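TRNA threonylcarbamoyladenosine dehydratase (Escherichia coli, PDB 4D79) catalyses the ATP-dependent dehydration of threonylcarbamoyladenosine at position 37 of tRNAs to its cyclic form and can accept sulfur from the desulfurase CsdA in vitro. Local coordinates at residues 7-12 with 23-28; 50-55 with 255-260; 156-161 with 246-251. One frame throughout, in Å; residues are numbered along the deposited sequence.

Interaction 1: 7-12 with 23-28; sequences DAWRQR and KALQLF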
# COMPACT_ATOMS: atom_id res chain seq x y z
N ASP B 7 2.99 -8.65 -26.48
CA ASP B 7 2.87 -7.20 -26.64
C ASP B 7 1.94 -6.62 -25.60
O ASP B 7 2.21 -5.56 -25.05
CB ASP B 7 2.37 -6.85 -28.04
CG ASP B 7 3.45 -6.99 -29.13
OD1 ASP B 7 4.66 -7.03 -28.82
OD2 ASP B 7 3.07 -7.01 -30.31
N ALA B 8 0.86 -7.34 -25.27
CA ALA B 8 -0.05 -6.88 -24.22
C ALA B 8 0.64 -6.80 -22.86
O ALA B 8 0.42 -5.86 -22.10
CB ALA B 8 -1.26 -7.80 -24.14
N TRP B 9 1.46 -7.81 -22.52
CA TRP B 9 2.25 -7.78 -21.31
C TRP B 9 3.16 -6.56 -21.27
O TRP B 9 3.31 -5.92 -20.21
CB TRP B 9 3.06 -9.06 -21.25
CG TRP B 9 3.72 -9.41 -19.95
CD1 TRP B 9 4.70 -8.74 -19.32
CD2 TRP B 9 3.43 -10.55 -19.16
NE1 TRP B 9 5.06 -9.39 -18.17
CE2 TRP B 9 4.29 -10.51 -18.05
CE3 TRP B 9 2.54 -11.62 -19.28
CZ2 TRP B 9 4.27 -11.49 -17.06
CZ3 TRP B 9 2.53 -12.59 -18.32
CH2 TRP B 9 3.39 -12.53 -17.22
N ARG B 10 3.81 -6.24 -22.39
CA ARG B 10 4.64 -5.04 -22.38
C ARG B 10 3.82 -3.77 -22.22
O ARG B 10 4.33 -2.77 -21.70
CB ARG B 10 5.52 -4.96 -23.62
CG ARG B 10 6.84 -5.70 -23.51
CD ARG B 10 7.74 -5.39 -24.72
NE ARG B 10 7.13 -5.96 -25.88
CZ ARG B 10 7.29 -7.22 -26.27
NH1 ARG B 10 8.09 -8.05 -25.62
NH2 ARG B 10 6.64 -7.63 -27.32
N GLN B 11 2.56 -3.74 -22.68
CA GLN B 11 1.75 -2.55 -22.43
C GLN B 11 1.42 -2.44 -20.95
O GLN B 11 1.43 -1.34 -20.38
CB GLN B 11 0.45 -2.61 -23.24
CG GLN B 11 0.66 -2.37 -24.75
CD GLN B 11 1.44 -1.12 -25.03
OE1 GLN B 11 2.61 -1.17 -25.42
NE2 GLN B 11 0.81 0.02 -24.81
N ARG B 12 1.07 -3.56 -20.32
CA ARG B 12 0.73 -3.55 -18.90
C ARG B 12 1.94 -3.21 -18.04
O ARG B 12 1.82 -2.48 -17.06
CB ARG B 12 0.15 -4.90 -18.49
CG ARG B 12 -1.19 -5.20 -19.11
CD ARG B 12 -1.78 -6.50 -18.58
NE ARG B 12 -3.15 -6.58 -19.06
CZ ARG B 12 -3.56 -7.25 -20.13
NH1 ARG B 12 -2.73 -8.05 -20.81
NH2 ARG B 12 -4.83 -7.20 -20.45
N LYS B 23 15.97 -7.26 -18.16
CA LYS B 23 16.27 -8.59 -17.64
C LYS B 23 15.33 -8.93 -16.49
O LYS B 23 14.82 -10.05 -16.39
CB LYS B 23 17.73 -8.66 -17.22
CG LYS B 23 18.23 -10.06 -16.89
CD LYS B 23 19.75 -10.10 -16.82
CE LYS B 23 20.28 -11.52 -16.65
NZ LYS B 23 19.96 -12.10 -15.31
N ALA B 24 15.08 -7.94 -15.62
CA ALA B 24 14.16 -8.14 -14.53
C ALA B 24 12.74 -8.43 -15.03
O ALA B 24 12.02 -9.23 -14.42
CB ALA B 24 14.17 -6.90 -13.64
N LEU B 25 12.29 -7.75 -16.09
CA LEU B 25 10.94 -8.03 -16.57
C LEU B 25 10.78 -9.51 -16.89
O LEU B 25 9.75 -10.13 -16.58
CB LEU B 25 10.62 -7.17 -17.79
CG LEU B 25 9.16 -7.24 -18.27
CD1 LEU B 25 8.22 -6.46 -17.34
CD2 LEU B 25 9.02 -6.71 -19.72
N GLN B 26 11.76 -10.09 -17.55
CA GLN B 26 11.70 -11.51 -17.89
C GLN B 26 11.86 -12.38 -16.64
O GLN B 26 11.17 -13.40 -16.50
CB GLN B 26 12.75 -11.86 -18.94
CG GLN B 26 12.69 -13.31 -19.36
CD GLN B 26 11.48 -13.65 -20.18
OE1 GLN B 26 11.36 -13.26 -21.36
NE2 GLN B 26 10.52 -14.29 -19.56
N LEU B 27 12.74 -11.98 -15.72
CA LEU B 27 12.88 -12.72 -14.46
C LEU B 27 11.55 -12.81 -13.73
O LEU B 27 11.18 -13.86 -13.21
CB LEU B 27 13.93 -12.04 -13.57
CG LEU B 27 14.22 -12.69 -12.21
CD1 LEU B 27 14.96 -14.03 -12.40
CD2 LEU B 27 15.04 -11.73 -11.36
N PHE B 28 10.85 -11.66 -13.63
CA PHE B 28 9.55 -11.63 -12.97
C PHE B 28 8.53 -12.49 -13.72
O PHE B 28 7.74 -13.22 -13.10
CB PHE B 28 9.04 -10.18 -12.84
CG PHE B 28 9.93 -9.25 -12.02
CD1 PHE B 28 10.95 -9.72 -11.22
CD2 PHE B 28 9.72 -7.85 -12.07
CE1 PHE B 28 11.75 -8.83 -10.47
CE2 PHE B 28 10.51 -6.98 -11.32
CZ PHE B 28 11.53 -7.48 -10.53
O HOH W 1 7.06 -9.30 -16.12
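R10 and L25 mark the closest backbone approach between segments 7-12 and 23-28, yet their CA atoms are still 9.1 Å apart, so only long side chains and a water bridge the gap. Both segments are helical. They belong to the successive helices 7-20 and 22-29, which precede the first strand, 32-36, of the Rossmann-type fold of this HesA/MoeB/ThiF family enzyme. W9 and L25 point at each other from the two helices. In L25 the first torsion (-172°) sends CG away from the backbone N, and the branched end reaches toward W9 and R10. Its CD1 comes to 4.4 Å from W9 NE1, near the plane of the indole, a loose van der Waals touch at the edge of the ring. The N-H itself is used by a water lying in the ring plane, 2.9 Å from W9 NE1; the water in turn donates to L25 O, also at 2.9 Å. The buried indole nitrogen is thus satisfied, and the water links the two segments, which have no direct hydrogen bond to each other. F13, further along helix 7-20, meets the W9 ring edge-to-face and also touches L25, while W9 leans on N97 and E99 as well. On the exposed side R10 adds little apolar contact, its CG lying 4.5 Å from L25 CD2. The charged end of R10 turns back along its own helix instead: NH2 makes a salt bridge of 2.6 Å to D7 OD1, with the carboxylate oxygen close to the guanidinium plane.

Interaction 2: 50-55 with 255-260; sequences ARTGIG and HALKKM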
# COMPACT_ATOMS: atom_id res chain seq x y z
N ALA B 50 1.09 -9.20 -8.82
CA ALA B 50 0.40 -9.16 -10.09
C ALA B 50 0.75 -7.89 -10.87
O ALA B 50 0.98 -7.94 -12.09
CB ALA B 50 -1.10 -9.27 -9.84
N ARG B 51 0.80 -6.74 -10.18
CA ARG B 51 1.03 -5.46 -10.82
C ARG B 51 2.49 -5.21 -11.13
O ARG B 51 2.82 -4.21 -11.76
CB ARG B 51 0.47 -4.32 -9.97
CG ARG B 51 -1.06 -4.34 -9.88
CD ARG B 51 -1.64 -2.98 -9.47
NE ARG B 51 -3.08 -3.09 -9.39
CZ ARG B 51 -3.91 -3.07 -10.42
NH1 ARG B 51 -3.45 -2.88 -11.65
NH2 ARG B 51 -5.20 -3.23 -10.23
N THR B 52 3.39 -6.11 -10.73
CA THR B 52 4.79 -6.00 -11.10
C THR B 52 5.20 -7.10 -12.08
O THR B 52 6.39 -7.38 -12.24
CB THR B 52 5.66 -5.98 -9.84
OG1 THR B 52 5.07 -5.13 -8.84
CG2 THR B 52 7.02 -5.45 -10.12
N GLY B 53 4.24 -7.71 -12.77
CA GLY B 53 4.58 -8.61 -13.84
C GLY B 53 5.06 -9.98 -13.40
O GLY B 53 5.73 -10.64 -14.18
N ILE B 54 4.74 -10.42 -12.19
CA ILE B 54 5.04 -11.79 -11.76
C ILE B 54 4.17 -12.77 -12.55
O ILE B 54 2.95 -12.63 -12.61
CB ILE B 54 4.87 -11.93 -10.24
CG1 ILE B 54 5.90 -11.07 -9.51
CG2 ILE B 54 4.98 -13.35 -9.82
CD1 ILE B 54 7.34 -11.56 -9.63
N GLY B 55 4.81 -13.78 -13.15
CA GLY B 55 4.12 -14.58 -14.16
C GLY B 55 3.28 -15.71 -13.63
O GLY B 55 2.36 -16.16 -14.33
N HIS B 255 11.23 -6.39 -1.09
CA HIS B 255 12.39 -7.12 -0.58
C HIS B 255 12.63 -8.39 -1.40
O HIS B 255 13.77 -8.67 -1.81
CB HIS B 255 12.17 -7.46 0.90
CG HIS B 255 13.31 -8.18 1.53
ND1 HIS B 255 14.44 -7.54 1.99
CD2 HIS B 255 13.52 -9.50 1.75
CE1 HIS B 255 15.27 -8.42 2.51
NE2 HIS B 255 14.74 -9.62 2.36
N ALA B 256 11.57 -9.16 -1.66
CA ALA B 256 11.71 -10.40 -2.42
C ALA B 256 12.23 -10.12 -3.82
O ALA B 256 13.14 -10.80 -4.32
CB ALA B 256 10.36 -11.13 -2.47
N LEU B 257 11.66 -9.12 -4.49
CA LEU B 257 12.10 -8.80 -5.85
C LEU B 257 13.54 -8.35 -5.89
O LEU B 257 14.29 -8.73 -6.80
CB LEU B 257 11.22 -7.74 -6.49
CG LEU B 257 9.75 -8.09 -6.69
CD1 LEU B 257 9.02 -7.01 -7.44
CD2 LEU B 257 9.58 -9.40 -7.42
N LYS B 258 13.96 -7.57 -4.89
CA LYS B 258 15.36 -7.18 -4.81
C LYS B 258 16.28 -8.38 -4.64
O LYS B 258 17.36 -8.46 -5.25
CB LYS B 258 15.55 -6.20 -3.69
CG LYS B 258 16.97 -5.85 -3.40
CD LYS B 258 17.02 -4.84 -2.27
CE LYS B 258 16.63 -5.50 -0.96
NZ LYS B 258 16.98 -4.65 0.21
N LYS B 259 15.92 -9.28 -3.72
CA LYS B 259 16.75 -10.46 -3.51
C LYS B 259 16.79 -11.36 -4.74
O LYS B 259 17.84 -11.94 -5.04
CB LYS B 259 16.26 -11.20 -2.27
CG LYS B 259 16.44 -10.44 -1.02
CD LYS B 259 17.88 -10.10 -0.75
CE LYS B 259 18.04 -9.22 0.48
NZ LYS B 259 19.47 -8.87 0.66
N MET B 260 15.67 -11.48 -5.48
CA MET B 260 15.67 -12.27 -6.71
C MET B 260 16.59 -11.64 -7.76
O MET B 260 17.34 -12.34 -8.45
CB MET B 260 14.26 -12.38 -7.27
CG MET B 260 13.35 -13.16 -6.42
SD MET B 260 11.62 -12.95 -6.87
CE MET B 260 11.69 -13.63 -8.51
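L257 reaches from helix 242-266 with a methyl for each of two partners, T52 and I54, at the turn where helix 42-51 ends. Its CG lies beside the backbone N (chi1 -63°), and the fork beyond it sends CD1 to T52 and CD2 to I54. T52 meets it tip to tip, CG2 against CD1 of L257 at 3.7 Å. T52 CG2 is anti to the backbone N, while OG1 lies beside that N and hydrogen-bonds to A48 O, one turn back. I54 runs across L257 at a slant, its CD1 3.8 Å from L257 CD2; chi1 of -65° and chi2 of -70° bend the CG1 branch out to make that touch. Between T52 and I54 the chain makes a Schellman motif that ends the helix: G53, at positive phi, is its C-prime residue, with I54 N bonded to L49 O and a weak G53 N to A50 O bond. All three touching side chains are buried. F28 of helix 22-29 packs on each of them, M243 of the second subunit reaches T52 and L257, and M260 and A256 rest on Y124 of strand 124-127, while G55 leads straight into strand 56-60.

Interaction 3: 156-161 with 246-251; sequences GGQIDP and ATFGFV. With K (potassium ion), chain I.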
# COMPACT_ATOMS: atom_id res chain seq x y z
N GLY B 156 -0.97 -5.38 12.92
CA GLY B 156 -2.00 -4.73 13.70
C GLY B 156 -1.41 -3.86 14.79
O GLY B 156 -0.24 -3.96 15.15
N GLY B 157 -2.25 -2.96 15.32
CA GLY B 157 -1.81 -2.08 16.39
C GLY B 157 -0.75 -1.10 16.00
O GLY B 157 0.03 -0.67 16.85
N GLN B 158 -0.69 -0.72 14.72
CA GLN B 158 0.33 0.18 14.23
C GLN B 158 -0.31 1.18 13.28
O GLN B 158 -1.21 0.82 12.51
CB GLN B 158 1.47 -0.61 13.57
CG GLN B 158 2.27 -1.28 14.69
CD GLN B 158 3.15 -2.31 14.24
OE1 GLN B 158 4.34 -2.21 14.46
NE2 GLN B 158 2.60 -3.33 13.59
N ILE B 159 0.13 2.44 13.35
CA ILE B 159 -0.45 3.50 12.52
C ILE B 159 0.54 4.17 11.58
O ILE B 159 0.10 4.92 10.70
CB ILE B 159 -1.12 4.59 13.39
CG1 ILE B 159 -0.08 5.42 14.16
CG2 ILE B 159 -2.12 3.97 14.34
CD1 ILE B 159 -0.68 6.70 14.82
N ASP B 160 1.85 3.94 11.73
CA ASP B 160 2.85 4.69 10.98
C ASP B 160 3.56 3.85 9.91
O ASP B 160 4.51 3.12 10.23
CB ASP B 160 3.86 5.28 11.96
CG ASP B 160 4.88 6.17 11.30
OD1 ASP B 160 4.86 6.36 10.05
OD2 ASP B 160 5.72 6.69 12.05
N PRO B 161 3.20 3.98 8.62
CA PRO B 161 3.87 3.16 7.58
C PRO B 161 5.33 3.49 7.38
O PRO B 161 6.05 2.65 6.83
CB PRO B 161 3.06 3.47 6.30
CG PRO B 161 1.81 4.17 6.77
CD PRO B 161 2.12 4.82 8.07
N ALA B 246 -1.09 -2.96 4.33
CA ALA B 246 -0.71 -3.05 2.92
C ALA B 246 0.77 -2.74 2.75
O ALA B 246 1.44 -3.35 1.90
CB ALA B 246 -1.53 -2.08 2.07
N THR B 247 1.28 -1.77 3.50
CA THR B 247 2.69 -1.45 3.34
C THR B 247 3.58 -2.60 3.82
O THR B 247 4.66 -2.78 3.26
CB THR B 247 3.02 -0.13 4.04
OG1 THR B 247 2.25 0.90 3.43
CG2 THR B 247 4.48 0.25 3.85
N PHE B 248 3.16 -3.35 4.86
CA PHE B 248 3.87 -4.59 5.20
C PHE B 248 3.98 -5.50 3.97
O PHE B 248 5.05 -5.98 3.62
CB PHE B 248 3.15 -5.31 6.33
CG PHE B 248 3.64 -4.98 7.72
CD1 PHE B 248 3.39 -3.74 8.31
CD2 PHE B 248 4.27 -5.96 8.49
CE1 PHE B 248 3.81 -3.45 9.62
CE2 PHE B 248 4.67 -5.67 9.81
CZ PHE B 248 4.45 -4.40 10.37
N GLY B 249 2.86 -5.71 3.26
CA GLY B 249 2.88 -6.56 2.10
C GLY B 249 3.71 -5.99 0.97
O GLY B 249 4.40 -6.74 0.27
N PHE B 250 3.66 -4.66 0.77
CA PHE B 250 4.44 -4.03 -0.29
C PHE B 250 5.93 -4.09 0.02
O PHE B 250 6.75 -4.34 -0.89
CB PHE B 250 4.02 -2.58 -0.53
CG PHE B 250 2.64 -2.43 -1.07
CD1 PHE B 250 1.98 -3.48 -1.66
CD2 PHE B 250 2.00 -1.19 -0.99
CE1 PHE B 250 0.72 -3.33 -2.15
CE2 PHE B 250 0.72 -1.04 -1.50
CZ PHE B 250 0.09 -2.08 -2.08
N VAL B 251 6.31 -3.88 1.28
CA VAL B 251 7.72 -3.99 1.64
C VAL B 251 8.21 -5.43 1.48
O VAL B 251 9.33 -5.68 1.01
CB VAL B 251 7.96 -3.46 3.06
CG1 VAL B 251 9.33 -3.87 3.58
CG2 VAL B 251 7.79 -1.95 3.11
K K I . 6.17 -2.66 15.98
O HOH W 2 5.99 -4.90 14.00
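Q158 and P161 are the residues through which loop 156-161 meets helix 242-266, at the potassium site of this Rossmann-type ThiF fold. The loop links strands 149-152 and 164-168. It starts with G156, whose carbonyl oxygen takes a weak hydrogen bond from Q158 NE2 at 3.3 Å. G157 follows with positive phi, its backbone bonded to V211 and G239. Q158 then points toward the helix and divides its amide between two tasks. Beyond CG its chain is extended, which carries OE1 to within 2.4 Å of the potassium ion; the main-chain oxygens of Q174, S206 and E208 also bind the metal. NE2, on the other branch, donates to G154 O and lies 3.9 Å from F248 CZ. This nitrogen approaches the ring obliquely, with the amide and ring planes turned 56° apart, while the two side chains cross at about a right angle. With one end on the metal and the other hydrogen-bonded, the amide has little freedom to flip. I159 and D160 bring their backbone N-H groups to the carboxylate of E208, so this residue serves the metal through its main chain and the loop through its side chain. P161 closes the segment where the backbones come nearest, its CA 6.4 Å from that of T247. T247 OG1 is bonded to M243 O and sits 3.9 Å from P161 CB. Beyond the protein atoms, a water 3.0 Å from the potassium ion lies in the plane of the F248 ring, at its edge.

In the fold
Interactions 2 and 3 are interior contacts on one helix, 242-266, with centres about 19 Å apart; interaction 1 lies further out, near the chain's N-terminal end, and keeps an exposed side. Chemistry follows place. Interaction 2 is purely methyl against methyl, interaction 3 pairs a metal-binding amide with a phenylalanine and a proline with a threonine, and interaction 1 relies on a water bridge. Interactions 1 and 2 are physically joined: F28 O accepts a probable hydrogen bond from G55 N at 3.0 Å, and W9 CZ2 packs 3.3 Å from G53 O. Interaction 3 touches neither directly, apart from adjoining interaction 2 along the helix. All three include residues that reach the second subunit.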